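Local atomic coordinates of coclaurine N-methyltransferase (Coptis japonica, PDB entry 6GKV), a protein that probably transfers a methyl group from S-adenosyl-L-methionine to the nitrogen of coclaurine and related tetrahydroisoquinolines in plant alkaloid biosynthesis. Residues A[65-70]-A[179-184]; A[72-77]-A[249-254]; A[235-240]-A[331-336]. All blocks are in the same frame, centred on the assembly; numbering follows the deposited sequence.

Contact 1 of 3, residues A[65-70]-A[179-184]; sequences TEVETL and LADITT. With SAH (S-adenosyl-L-homocysteine), chain C.
Val67 and Asp181 meet beside the adenine of S-adenosyl-L-homocysteine. Their side chains come from opposite directions, and Val67 CG1 lies 3.2 Å from Asp181 OD1. The same methyl is 3.5 Å from SAH N6, so it sits against both partners of a polar pair. That pair is a hydrogen bond from SAH N6 to Asp181 OD1, 3.3 Å long, with an N-H...O angle of 152°. Asp181 has CG anti to its backbone N (chi1 179°), which carries the carboxylate out from the loop to the amino group. Thr183 N adds a weak bond to Asp181 OD1, and Thr184 OG1 a weak one to Asp181 OD2. These weak bonds probably help to limit the rotation of the carboxylate. The other methyl of Val67, CG2, is 4.1 Å from Thr183 OG1. Ile182 N gives a weak, nearly straight bond to SAH N1, so the adenine edge is read at two neighbouring positions. This is the adenine-binding loop of a Rossmann-type methyltransferase. Segment 179-184 leaves the outermost strand 176-179 of the sheet, and Ala180 keeps a backbone bond to Thr154 at the end of strand 149-154. Segment 65-70 runs between helices 44-58 and 70-73.

Contact 2 of 3, residues A[72-77]-A[249-254]; sequences SQLYEI and YVFPAG. With SAH (S-adenosyl-L-homocysteine), chain C; F2W (6,7-dimethoxy-2-methyl-1,2,3,4-tetrahydroisoquinolin-2-ium), chain D.
This contact lies where the cofactor and substrate pockets adjoin. Leu74 and Phe251 form its inner part, Gln73 and Pro252 its outer part. Leu74 CD2 packs obliquely on the Phe251 ring, 4.0 Å from Phe251 CD2. Phe251 CB points away from segment 72-77, but CG anti to the carbonyl carbon (chi1 -59°) brings the ring back to Leu74. The Phe251 ring stands with its edge to the bound N-methylheliamine, and its CZ is 3.5 Å from F2W CAB. One face of this ring also carries Val250 CG1. Further out, the Gln73 side chain runs past Pro252 in the opposite direction. Gln73 NE2 is 3.6 Å from Pro252 CB, an amide resting on a proline ring without a polar bond between them.

Tyr75 links the contact to both ligands. One face of its ring lies over the ribose of S-adenosyl-L-homocysteine, with SAH C2' 3.6 Å above the plane. Leu74 CG backs the opposite face, so the ring is sandwiched between leucine and sugar, which limits its tilt. Tyr75 OH reaches the sulfur, 3.4 Å from SAH SD, and is 3.9 Å from F2W CAO, the N-methyl carbon of N-methylheliamine. The hydroxyl is also hydrogen-bonded to His202. A leucine at Tyr75 would probably lose the flat cover over the ribose and leave His202 without this hydroxyl partner.

Segment 72-77 starts in helix 70-73 and runs on as a loop; Glu76 touches helix 157-168. Segment 249-254 belongs to the loop between strands 235-236 and 257-258. Val250 of that loop rests on Phe326 and Ser329 of helix 313-335.

Contact 3 of 3, residues A[235-240]-A[331-336]; sequences YHYEPL and MEMFGY. With F2W (6,7-dimethoxy-2-methyl-1,2,3,4-tetrahydroisoquinolin-2-ium), chain D.
Met333 and Tyr237 make the main apolar contact here. The two side chains come from opposite directions, and the terminal methyl of Met333 meets the hydroxyl end of the tyrosine. Met333 CE is 3.9 Å from Tyr237 CZ and approaches the ring obliquely. Met333 CE is placed only 3.0 Å from Tyr237 OH, so short that the exact position of the methyl is doubtful. The methionine is extended as far as its sulfur, with CG anti to the backbone N (chi1 161°), and bends only at the last torsion (chi3 -88°). This carries the methyl across from helix 313-335 to the loop. Tyr235 adds a looser contact, its OH 4.5 Å from Met333 CE. Tyr235 also packs on Tyr237, with its CD2 in the plane of the Tyr237 ring at the edge.

Contacts with the ligand form a second group. Met333 SD is 3.6 Å from F2W CAN, a methoxy methyl of N-methylheliamine. Phe334, next on the helix, turns a ring edge to the oxygen of the same methoxy group, with Phe334 CE1 3.7 Å from F2W OAL. Its ring also meets Phe284 edge to face.

Polar bonds lie around these packed groups. Tyr235 OH is hydrogen-bonded to Trp342 NE1, and the side chain of Trp342 also touches Met333 and Phe334. Tyr237 is the centre of an inverse gamma turn, where the chain leaves strand 235-236. Its backbone pairs with Met256.

The three residues that touch across the contact are all buried. Met333 SD and the Phe334 ring edge give the methoxy end of N-methylheliamine a largely apolar wall. Such a wall is consistent with binding by shape and dispersion at this end, while the charged nitrogen is met by Glu198.

In the fold
The contacts follow the active site from the cofactor product to the methylated amine. Contact 1 holds the adenine end, contact 2 the junction of the ligands, and contact 3 the methoxy end of N-methylheliamine. Between centres, contacts 1 and 2 are about 13 Å apart, 2 and 3 about 15 Å, and 1 and 3 about 23 Å. Contacts 1 and 2 touch, as where Leu70 packs on Tyr75; contacts 2 and 3 share N-methylheliamine without touching. Along the chain contact 2 interleaves with both others, while contact 1 closes before contact 3 opens. The loop after strand 176-179, the chain around helix 70-73, the 235-236/257-258 connection and the end of helix 313-335 line adjoining ligand sites.

Contact 1 of 3, residues A[65-70]-A[179-184]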
loop_
_atom_site.group_PDB
_atom_site.type_symbol
_atom_site.label_atom_id
_atom_site.label_comp_id
_atom_site.label_asym_id
_atom_site.label_seq_id
_atom_site.Cartn_x
_atom_site.Cartn_y
_atom_site.Cartn_z
ATOM N N THR A 65 5.338 -21.513 11.112
ATOM C CA THR A 65 4.905 -22.902 11.227
ATOM C C THR A 65 5.772 -23.773 10.320
ATOM O O THR A 65 6.475 -23.257 9.436
ATOM C CB THR A 65 3.415 -23.084 10.861
ATOM O OG1 THR A 65 3.218 -22.819 9.465
ATOM C CG2 THR A 65 2.547 -22.148 11.685
ATOM N N GLU A 66 5.717 -25.085 10.555
ATOM C CA GLU A 66 6.465 -26.077 9.776
ATOM C C GLU A 66 7.949 -25.727 9.646
ATOM O O GLU A 66 8.511 -25.845 8.562
ATOM C CB GLU A 66 5.853 -26.231 8.377
ATOM C CG GLU A 66 4.333 -26.384 8.349
ATOM C CD GLU A 66 3.861 -27.712 8.922
ATOM O OE1 GLU A 66 4.679 -28.652 8.997
ATOM O OE2 GLU A 66 2.672 -27.814 9.300
ATOM N N VAL A 67 8.577 -25.320 10.750
ATOM C CA VAL A 67 9.915 -24.712 10.711
ATOM C C VAL A 67 11.050 -25.687 10.396
ATOM O O VAL A 67 11.892 -25.414 9.541
ATOM C CB VAL A 67 10.239 -24.026 12.047
ATOM C CG1 VAL A 67 11.566 -23.276 11.957
ATOM C CG2 VAL A 67 9.101 -23.108 12.455
ATOM N N GLU A 68 11.086 -26.814 11.097
ATOM C CA GLU A 68 12.181 -27.767 10.913
ATOM C C GLU A 68 11.882 -28.777 9.796
ATOM O O GLU A 68 12.817 -29.351 9.231
ATOM C CB GLU A 68 12.518 -28.501 12.221
ATOM C CG GLU A 68 13.458 -27.700 13.138
ATOM C CD GLU A 68 14.862 -27.509 12.556
ATOM O OE1 GLU A 68 15.221 -28.215 11.584
ATOM O OE2 GLU A 68 15.591 -26.623 13.052
ATOM N N THR A 69 10.604 -28.986 9.465
ATOM C CA THR A 69 10.246 -29.737 8.255
ATOM C C THR A 69 10.346 -28.850 6.984
ATOM O O THR A 69 10.193 -29.351 5.863
ATOM C CB THR A 69 8.825 -30.361 8.348
ATOM O OG1 THR A 69 7.891 -29.405 8.860
ATOM C CG2 THR A 69 8.805 -31.617 9.244
ATOM N N LEU A 70 10.589 -27.544 7.166
ATOM C CA LEU A 70 10.977 -26.662 6.061
ATOM C C LEU A 70 12.491 -26.722 5.857
ATOM O O LEU A 70 12.965 -26.726 4.719
ATOM C CB LEU A 70 10.528 -25.209 6.309
ATOM C CG LEU A 70 11.049 -24.058 5.425
ATOM C CD1 LEU A 70 10.880 -24.350 3.932
ATOM C CD2 LEU A 70 10.374 -22.738 5.807
ATOM N N LEU A 179 24.069 -20.282 14.364
ATOM C CA LEU A 179 23.024 -21.246 14.031
ATOM C C LEU A 179 21.819 -21.122 14.975
ATOM O O LEU A 179 21.909 -21.470 16.155
ATOM C CB LEU A 179 23.584 -22.665 14.058
ATOM C CG LEU A 179 22.769 -23.762 13.366
ATOM C CD1 LEU A 179 22.933 -23.729 11.843
ATOM C CD2 LEU A 179 23.174 -25.097 13.936
ATOM N N ALA A 180 20.695 -20.625 14.451
ATOM C CA ALA A 180 19.514 -20.329 15.273
ATOM C C ALA A 180 18.198 -20.398 14.506
ATOM O O ALA A 180 18.153 -20.104 13.314
ATOM C CB ALA A 180 19.649 -18.948 15.908
ATOM N N ASP A 181 17.128 -20.786 15.198
ATOM C CA ASP A 181 15.782 -20.658 14.658
ATOM C C ASP A 181 15.355 -19.215 14.928
ATOM O O ASP A 181 15.230 -18.797 16.077
ATOM C CB ASP A 181 14.817 -21.672 15.288
ATOM C CG ASP A 181 13.381 -21.545 14.762
ATOM O OD1 ASP A 181 13.174 -21.032 13.644
ATOM O OD2 ASP A 181 12.445 -21.972 15.468
ATOM N N ILE A 182 15.172 -18.442 13.866
ATOM C CA ILE A 182 14.837 -17.036 14.010
ATOM C C ILE A 182 13.452 -16.901 14.648
ATOM O O ILE A 182 13.168 -15.914 15.333
ATOM C CB ILE A 182 14.921 -16.322 12.644
ATOM C CG1 ILE A 182 16.357 -16.417 12.123
ATOM C CG2 ILE A 182 14.490 -14.856 12.744
ATOM C CD1 ILE A 182 16.566 -15.846 10.732
ATOM N N THR A 183 12.610 -17.915 14.447
ATOM C CA THR A 183 11.295 -17.998 15.090
ATOM C C THR A 183 11.382 -17.883 16.617
ATOM O O THR A 183 10.529 -17.275 17.261
ATOM C CB THR A 183 10.600 -19.326 14.726
ATOM O OG1 THR A 183 10.267 -19.309 13.338
ATOM C CG2 THR A 183 9.334 -19.547 15.547
ATOM N N THR A 184 12.423 -18.472 17.193
ATOM C CA THR A 184 12.554 -18.514 18.646
ATOM C C THR A 184 13.818 -17.846 19.166
ATOM O O THR A 184 14.035 -17.798 20.377
ATOM C CB THR A 184 12.552 -19.967 19.184
ATOM O OG1 THR A 184 13.502 -20.753 18.456
ATOM C CG2 THR A 184 11.179 -20.594 19.063
HETATM N N SAH C . 18.905 -15.127 1.950
HETATM C CA SAH C . 19.552 -16.171 1.169
HETATM C CB SAH C . 18.632 -17.372 0.999
HETATM C CG SAH C . 17.141 -17.063 0.902
HETATM S SD SAH C . 16.155 -18.585 0.940
HETATM C C SAH C . 19.979 -15.668 -0.201
HETATM O O SAH C . 19.495 -14.613 -0.611
HETATM O OXT SAH C . 20.790 -16.295 -0.905
HETATM C "C5'" SAH C . 15.615 -18.335 2.655
HETATM C "C4'" SAH C . 16.735 -18.443 3.697
HETATM O "O4'" SAH C . 16.209 -18.281 5.006
HETATM C "C3'" SAH C . 17.433 -19.796 3.676
HETATM O "O3'" SAH C . 18.799 -19.603 3.942
HETATM C "C2'" SAH C . 16.856 -20.560 4.841
HETATM O "O2'" SAH C . 17.846 -21.415 5.357
HETATM C "C1'" SAH C . 16.489 -19.428 5.799
HETATM N N9 SAH C . 15.354 -19.757 6.691
HETATM C C8 SAH C . 14.104 -20.229 6.351
HETATM N N7 SAH C . 13.381 -20.391 7.489
HETATM C C5 SAH C . 14.152 -20.030 8.552
HETATM C C6 SAH C . 13.928 -20.005 9.934
HETATM N N6 SAH C . 12.757 -20.386 10.452
HETATM N N1 SAH C . 14.941 -19.580 10.775
HETATM C C2 SAH C . 16.163 -19.192 10.253
HETATM N N3 SAH C . 16.377 -19.218 8.890
HETATM C C4 SAH C . 15.390 -19.633 8.058
#

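Contact 2 of 3, residues A[72-77]-A[249-254]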
loop_
_atom_site.group_PDB
_atom_site.type_symbol
_atom_site.label_atom_id
_atom_site.label_comp_id
_atom_site.label_asym_id
_atom_site.label_seq_id
_atom_site.Cartn_x
_atom_site.Cartn_y
_atom_site.Cartn_z
ATOM N N SER A 72 14.213 -29.240 6.385
ATOM C CA SER A 72 14.559 -30.602 5.975
ATOM C C SER A 72 14.314 -30.868 4.492
ATOM O O SER A 72 15.184 -31.428 3.818
ATOM C CB SER A 72 13.787 -31.634 6.808
ATOM O OG SER A 72 14.536 -32.063 7.930
ATOM N N GLN A 73 13.134 -30.498 3.993
ATOM C CA GLN A 73 12.802 -30.751 2.592
ATOM C C GLN A 73 13.597 -29.817 1.690
ATOM O O GLN A 73 13.981 -30.172 0.572
ATOM C CB GLN A 73 11.296 -30.590 2.338
ATOM C CG GLN A 73 10.446 -31.717 2.918
ATOM C CD GLN A 73 9.024 -31.739 2.377
ATOM O OE1 GLN A 73 8.800 -31.836 1.165
ATOM N NE2 GLN A 73 8.057 -31.643 3.276
ATOM N N LEU A 74 13.853 -28.627 2.217
ATOM C CA LEU A 74 14.505 -27.543 1.500
ATOM C C LEU A 74 15.596 -26.992 2.418
ATOM O O LEU A 74 15.596 -27.313 3.603
ATOM C CB LEU A 74 13.469 -26.478 1.137
ATOM C CG LEU A 74 13.704 -25.462 0.028
ATOM C CD1 LEU A 74 14.104 -26.143 -1.277
ATOM C CD2 LEU A 74 12.417 -24.678 -0.138
ATOM N N TYR A 75 16.537 -26.213 1.884
ATOM C CA TYR A 75 17.525 -25.483 2.711
ATOM C C TYR A 75 18.584 -26.333 3.463
ATOM O O TYR A 75 19.433 -25.779 4.172
ATOM C CB TYR A 75 16.778 -24.588 3.718
ATOM C CG TYR A 75 15.906 -23.560 3.037
ATOM C CD1 TYR A 75 16.348 -22.919 1.882
ATOM C CD2 TYR A 75 14.636 -23.262 3.514
ATOM C CE1 TYR A 75 15.572 -21.995 1.237
ATOM C CE2 TYR A 75 13.843 -22.334 2.865
ATOM C CZ TYR A 75 14.323 -21.699 1.723
ATOM O OH TYR A 75 13.563 -20.761 1.051
ATOM N N GLU A 76 18.529 -27.661 3.320
ATOM C CA GLU A 76 19.642 -28.532 3.719
ATOM C C GLU A 76 20.206 -29.202 2.471
ATOM O O GLU A 76 20.357 -30.422 2.411
ATOM C CB GLU A 76 19.210 -29.600 4.737
ATOM C CG GLU A 76 19.260 -29.176 6.207
ATOM C CD GLU A 76 20.621 -28.684 6.659
ATOM O OE1 GLU A 76 21.653 -29.098 6.093
ATOM O OE2 GLU A 76 20.652 -27.876 7.601
ATOM N N ILE A 77 20.505 -28.390 1.466
ATOM C CA ILE A 77 20.932 -28.891 0.173
ATOM C C ILE A 77 22.447 -28.985 0.106
ATOM O O ILE A 77 23.134 -28.044 0.493
ATOM C CB ILE A 77 20.431 -27.982 -0.967
ATOM C CG1 ILE A 77 18.952 -27.605 -0.748
ATOM C CG2 ILE A 77 20.706 -28.641 -2.327
ATOM C CD1 ILE A 77 18.004 -28.820 -0.583
ATOM N N TYR A 249 3.372 -28.117 -6.062
ATOM C CA TYR A 249 4.388 -28.744 -6.913
ATOM C C TYR A 249 5.807 -28.582 -6.355
ATOM O O TYR A 249 6.554 -29.538 -6.324
ATOM C CB TYR A 249 4.288 -28.127 -8.309
ATOM C CG TYR A 249 5.213 -28.562 -9.442
ATOM C CD1 TYR A 249 5.569 -29.910 -9.671
ATOM C CD2 TYR A 249 5.632 -27.616 -10.373
ATOM C CE1 TYR A 249 6.379 -30.262 -10.781
ATOM C CE2 TYR A 249 6.421 -27.949 -11.460
ATOM C CZ TYR A 249 6.790 -29.260 -11.675
ATOM O OH TYR A 249 7.576 -29.507 -12.790
ATOM N N VAL A 250 6.170 -27.380 -5.909
ATOM C CA VAL A 250 7.564 -27.074 -5.556
ATOM C C VAL A 250 7.819 -26.960 -4.044
ATOM O O VAL A 250 8.744 -27.587 -3.514
ATOM C CB VAL A 250 8.013 -25.767 -6.232
ATOM C CG1 VAL A 250 9.259 -25.223 -5.585
ATOM C CG2 VAL A 250 8.257 -26.007 -7.700
ATOM N N PHE A 251 7.008 -26.152 -3.368
ATOM C CA PHE A 251 7.145 -25.913 -1.938
ATOM C C PHE A 251 6.155 -26.760 -1.143
ATOM O O PHE A 251 4.984 -26.843 -1.508
ATOM C CB PHE A 251 6.927 -24.436 -1.606
ATOM C CG PHE A 251 7.876 -23.508 -2.310
ATOM C CD1 PHE A 251 7.564 -22.991 -3.568
ATOM C CD2 PHE A 251 9.088 -23.166 -1.723
ATOM C CE1 PHE A 251 8.443 -22.157 -4.219
ATOM C CE2 PHE A 251 9.971 -22.319 -2.373
ATOM C CZ PHE A 251 9.651 -21.817 -3.621
ATOM N N PRO A 252 6.629 -27.393 -0.053
ATOM C CA PRO A 252 5.736 -28.170 0.823
ATOM C C PRO A 252 4.548 -27.340 1.351
ATOM O O PRO A 252 4.637 -26.114 1.503
ATOM C CB PRO A 252 6.658 -28.618 1.969
ATOM C CG PRO A 252 7.934 -27.797 1.832
ATOM C CD PRO A 252 8.041 -27.460 0.379
ATOM N N ALA A 253 3.434 -28.012 1.610
ATOM C CA ALA A 253 2.219 -27.327 2.025
ATOM C C ALA A 253 2.432 -26.502 3.294
ATOM O O ALA A 253 3.158 -26.920 4.211
ATOM C CB ALA A 253 1.098 -28.333 2.234
ATOM N N GLY A 254 1.803 -25.326 3.325
ATOM C CA GLY A 254 1.893 -24.428 4.461
ATOM C C GLY A 254 3.265 -23.869 4.810
ATOM O O GLY A 254 3.497 -23.510 5.969
HETATM N N SAH C . 18.905 -15.127 1.950
HETATM C CA SAH C . 19.552 -16.171 1.169
HETATM C CB SAH C . 18.632 -17.372 0.999
HETATM C CG SAH C . 17.141 -17.063 0.902
HETATM S SD SAH C . 16.155 -18.585 0.940
HETATM C C SAH C . 19.979 -15.668 -0.201
HETATM O O SAH C . 19.495 -14.613 -0.611
HETATM O OXT SAH C . 20.790 -16.295 -0.905
HETATM C "C5'" SAH C . 15.615 -18.335 2.655
HETATM C "C4'" SAH C . 16.735 -18.443 3.697
HETATM O "O4'" SAH C . 16.209 -18.281 5.006
HETATM C "C3'" SAH C . 17.433 -19.796 3.676
HETATM O "O3'" SAH C . 18.799 -19.603 3.942
HETATM C "C2'" SAH C . 16.856 -20.560 4.841
HETATM O "O2'" SAH C . 17.846 -21.415 5.357
HETATM C "C1'" SAH C . 16.489 -19.428 5.799
HETATM N N9 SAH C . 15.354 -19.757 6.691
HETATM C C8 SAH C . 14.104 -20.229 6.351
HETATM N N7 SAH C . 13.381 -20.391 7.489
HETATM C C5 SAH C . 14.152 -20.030 8.552
HETATM C C6 SAH C . 13.928 -20.005 9.934
HETATM N N6 SAH C . 12.757 -20.386 10.452
HETATM N N1 SAH C . 14.941 -19.580 10.775
HETATM C C2 SAH C . 16.163 -19.192 10.253
HETATM N N3 SAH C . 16.377 -19.218 8.890
HETATM C C4 SAH C . 15.390 -19.633 8.058
HETATM C CAM F2W D . 11.084 -20.574 -7.847
HETATM O OAK F2W D . 9.936 -19.946 -7.232
HETATM C CAB F2W D . 10.289 -19.385 -6.030
HETATM C CAA F2W D . 11.596 -19.397 -5.530
HETATM C CAF F2W D . 11.835 -18.809 -4.291
HETATM C CAJ F2W D . 13.100 -18.739 -3.734
HETATM C CAI F2W D . 13.201 -18.563 -2.184
HETATM N NAH F2W D . 12.470 -17.315 -1.911
HETATM C CAO F2W D . 12.360 -17.344 -0.439
HETATM C CAG F2W D . 11.137 -17.710 -2.374
HETATM C CAE F2W D . 10.832 -18.163 -3.620
HETATM C CAD F2W D . 9.526 -18.179 -4.101
HETATM C CAC F2W D . 9.269 -18.759 -5.331
HETATM O OAL F2W D . 8.030 -18.830 -5.909
HETATM C CAN F2W D . 6.915 -18.201 -5.247
#

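Contact 3 of 3, residues A[235-240]-A[331-336]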
loop_
_atom_site.group_PDB
_atom_site.type_symbol
_atom_site.label_atom_id
_atom_site.label_comp_id
_atom_site.label_asym_id
_atom_site.label_seq_id
_atom_site.Cartn_x
_atom_site.Cartn_y
_atom_site.Cartn_z
ATOM N N TYR A 235 -1.525 -13.884 -0.554
ATOM C CA TYR A 235 -2.139 -15.180 -0.244
ATOM C C TYR A 235 -1.202 -16.237 0.317
ATOM O O TYR A 235 -0.015 -16.321 -0.045
ATOM C CB TYR A 235 -2.841 -15.749 -1.487
ATOM C CG TYR A 235 -1.980 -15.914 -2.733
ATOM C CD1 TYR A 235 -1.550 -14.813 -3.464
ATOM C CD2 TYR A 235 -1.641 -17.178 -3.205
ATOM C CE1 TYR A 235 -0.780 -14.962 -4.617
ATOM C CE2 TYR A 235 -0.875 -17.338 -4.346
ATOM C CZ TYR A 235 -0.455 -16.221 -5.054
ATOM O OH TYR A 235 0.298 -16.369 -6.189
ATOM N N HIS A 236 -1.752 -17.023 1.240
ATOM C CA HIS A 236 -1.137 -18.287 1.656
ATOM C C HIS A 236 -0.913 -19.138 0.406
ATOM O O HIS A 236 -1.810 -19.216 -0.448
ATOM C CB HIS A 236 -2.030 -19.064 2.632
ATOM C CG HIS A 236 -2.137 -18.471 4.005
ATOM N ND1 HIS A 236 -1.138 -18.594 4.952
ATOM C CD2 HIS A 236 -3.158 -17.826 4.622
ATOM C CE1 HIS A 236 -1.523 -18.018 6.076
ATOM N NE2 HIS A 236 -2.748 -17.542 5.905
ATOM N N TYR A 237 0.254 -19.770 0.263
ATOM C CA TYR A 237 0.427 -20.655 -0.899
ATOM C C TYR A 237 -0.241 -21.996 -0.583
ATOM O O TYR A 237 0.422 -22.958 -0.223
ATOM C CB TYR A 237 1.921 -20.789 -1.316
ATOM C CG TYR A 237 2.028 -20.767 -2.837
ATOM C CD1 TYR A 237 1.145 -19.970 -3.540
ATOM C CD2 TYR A 237 3.008 -21.471 -3.570
ATOM C CE1 TYR A 237 1.138 -19.906 -4.885
ATOM C CE2 TYR A 237 3.029 -21.372 -4.994
ATOM C CZ TYR A 237 2.078 -20.589 -5.626
ATOM O OH TYR A 237 1.976 -20.428 -6.995
ATOM N N GLU A 238 -1.578 -21.996 -0.679
ATOM C CA GLU A 238 -2.441 -23.181 -0.538
ATOM C C GLU A 238 -3.254 -23.363 -1.821
ATOM O O GLU A 238 -3.635 -22.382 -2.432
ATOM C CB GLU A 238 -3.415 -23.049 0.642
ATOM C CG GLU A 238 -2.819 -22.569 1.954
ATOM C CD GLU A 238 -3.880 -22.112 2.964
ATOM O OE1 GLU A 238 -5.057 -21.944 2.572
ATOM O OE2 GLU A 238 -3.529 -21.918 4.154
ATOM N N PRO A 239 -3.548 -24.617 -2.220
ATOM C CA PRO A 239 -4.226 -24.872 -3.511
ATOM C C PRO A 239 -5.539 -24.097 -3.715
ATOM O O PRO A 239 -6.313 -23.974 -2.762
ATOM C CB PRO A 239 -4.498 -26.387 -3.464
ATOM C CG PRO A 239 -3.440 -26.918 -2.554
ATOM C CD PRO A 239 -3.232 -25.869 -1.502
ATOM N N LEU A 240 -5.772 -23.591 -4.931
ATOM C CA LEU A 240 -7.042 -22.941 -5.268
ATOM C C LEU A 240 -8.176 -23.897 -5.039
ATOM O O LEU A 240 -9.109 -23.641 -4.277
ATOM C CB LEU A 240 -7.087 -22.504 -6.726
ATOM C CG LEU A 240 -6.152 -21.411 -7.186
ATOM C CD1 LEU A 240 -6.142 -21.352 -8.692
ATOM C CD2 LEU A 240 -6.700 -20.170 -6.628
ATOM N N MET A 331 10.471 -19.502 -13.484
ATOM C CA MET A 331 10.455 -18.854 -14.797
ATOM C C MET A 331 9.078 -18.337 -15.213
ATOM O O MET A 331 8.919 -17.184 -15.568
ATOM C CB MET A 331 10.952 -19.807 -15.874
ATOM C CG MET A 331 12.418 -19.676 -16.177
ATOM S SD MET A 331 12.898 -20.848 -17.454
ATOM C CE MET A 331 11.996 -20.221 -18.840
ATOM N N GLU A 332 8.086 -19.203 -15.170
ATOM C CA GLU A 332 6.792 -18.855 -15.710
ATOM C C GLU A 332 6.016 -17.947 -14.777
ATOM O O GLU A 332 5.241 -17.117 -15.230
ATOM C CB GLU A 332 5.974 -20.114 -15.994
ATOM C CG GLU A 332 6.505 -20.980 -17.118
ATOM C CD GLU A 332 6.729 -20.219 -18.392
ATOM O OE1 GLU A 332 5.750 -19.629 -18.914
ATOM O OE2 GLU A 332 7.887 -20.220 -18.879
ATOM N N MET A 333 6.192 -18.126 -13.473
ATOM C CA MET A 333 5.398 -17.377 -12.525
ATOM C C MET A 333 5.828 -15.911 -12.534
ATOM O O MET A 333 5.016 -15.009 -12.698
ATOM C CB MET A 333 5.528 -17.978 -11.130
ATOM C CG MET A 333 5.121 -17.033 -10.062
ATOM S SD MET A 333 5.272 -17.592 -8.389
ATOM C CE MET A 333 3.723 -18.313 -8.297
ATOM N N PHE A 334 7.123 -15.685 -12.383
ATOM C CA PHE A 334 7.644 -14.342 -12.336
ATOM C C PHE A 334 7.742 -13.671 -13.698
ATOM O O PHE A 334 7.653 -12.459 -13.783
ATOM C CB PHE A 334 8.984 -14.366 -11.632
ATOM C CG PHE A 334 8.834 -14.600 -10.175
ATOM C CD1 PHE A 334 8.789 -15.903 -9.669
ATOM C CD2 PHE A 334 8.631 -13.526 -9.311
ATOM C CE1 PHE A 334 8.592 -16.131 -8.323
ATOM C CE2 PHE A 334 8.429 -13.748 -7.955
ATOM C CZ PHE A 334 8.414 -15.043 -7.465
ATOM N N GLY A 335 7.907 -14.444 -14.762
ATOM C CA GLY A 335 7.952 -13.864 -16.098
ATOM C C GLY A 335 6.573 -13.646 -16.689
ATOM O O GLY A 335 6.458 -13.063 -17.763
ATOM N N TYR A 336 5.525 -14.097 -15.990
ATOM C CA TYR A 336 4.149 -13.964 -16.480
ATOM C C TYR A 336 3.812 -12.516 -16.837
ATOM O O TYR A 336 4.243 -11.570 -16.133
ATOM C CB TYR A 336 3.153 -14.491 -15.438
ATOM C CG TYR A 336 1.803 -14.857 -16.030
ATOM C CD1 TYR A 336 1.623 -16.078 -16.673
ATOM C CD2 TYR A 336 0.713 -13.988 -15.961
ATOM C CE1 TYR A 336 0.410 -16.420 -17.219
ATOM C CE2 TYR A 336 -0.528 -14.338 -16.508
ATOM C CZ TYR A 336 -0.658 -15.556 -17.138
ATOM O OH TYR A 336 -1.864 -15.928 -17.683
HETATM C CAM F2W D . 11.084 -20.574 -7.847
HETATM O OAK F2W D . 9.936 -19.946 -7.232
HETATM C CAB F2W D . 10.289 -19.385 -6.030
HETATM C CAA F2W D . 11.596 -19.397 -5.530
HETATM C CAF F2W D . 11.835 -18.809 -4.291
HETATM C CAJ F2W D . 13.100 -18.739 -3.734
HETATM C CAI F2W D . 13.201 -18.563 -2.184
HETATM N NAH F2W D . 12.470 -17.315 -1.911
HETATM C CAO F2W D . 12.360 -17.344 -0.439
HETATM C CAG F2W D . 11.137 -17.710 -2.374
HETATM C CAE F2W D . 10.832 -18.163 -3.620
HETATM C CAD F2W D . 9.526 -18.179 -4.101
HETATM C CAC F2W D . 9.269 -18.759 -5.331
HETATM O OAL F2W D . 8.030 -18.830 -5.909
HETATM C CAN F2W D . 6.915 -18.201 -5.247
#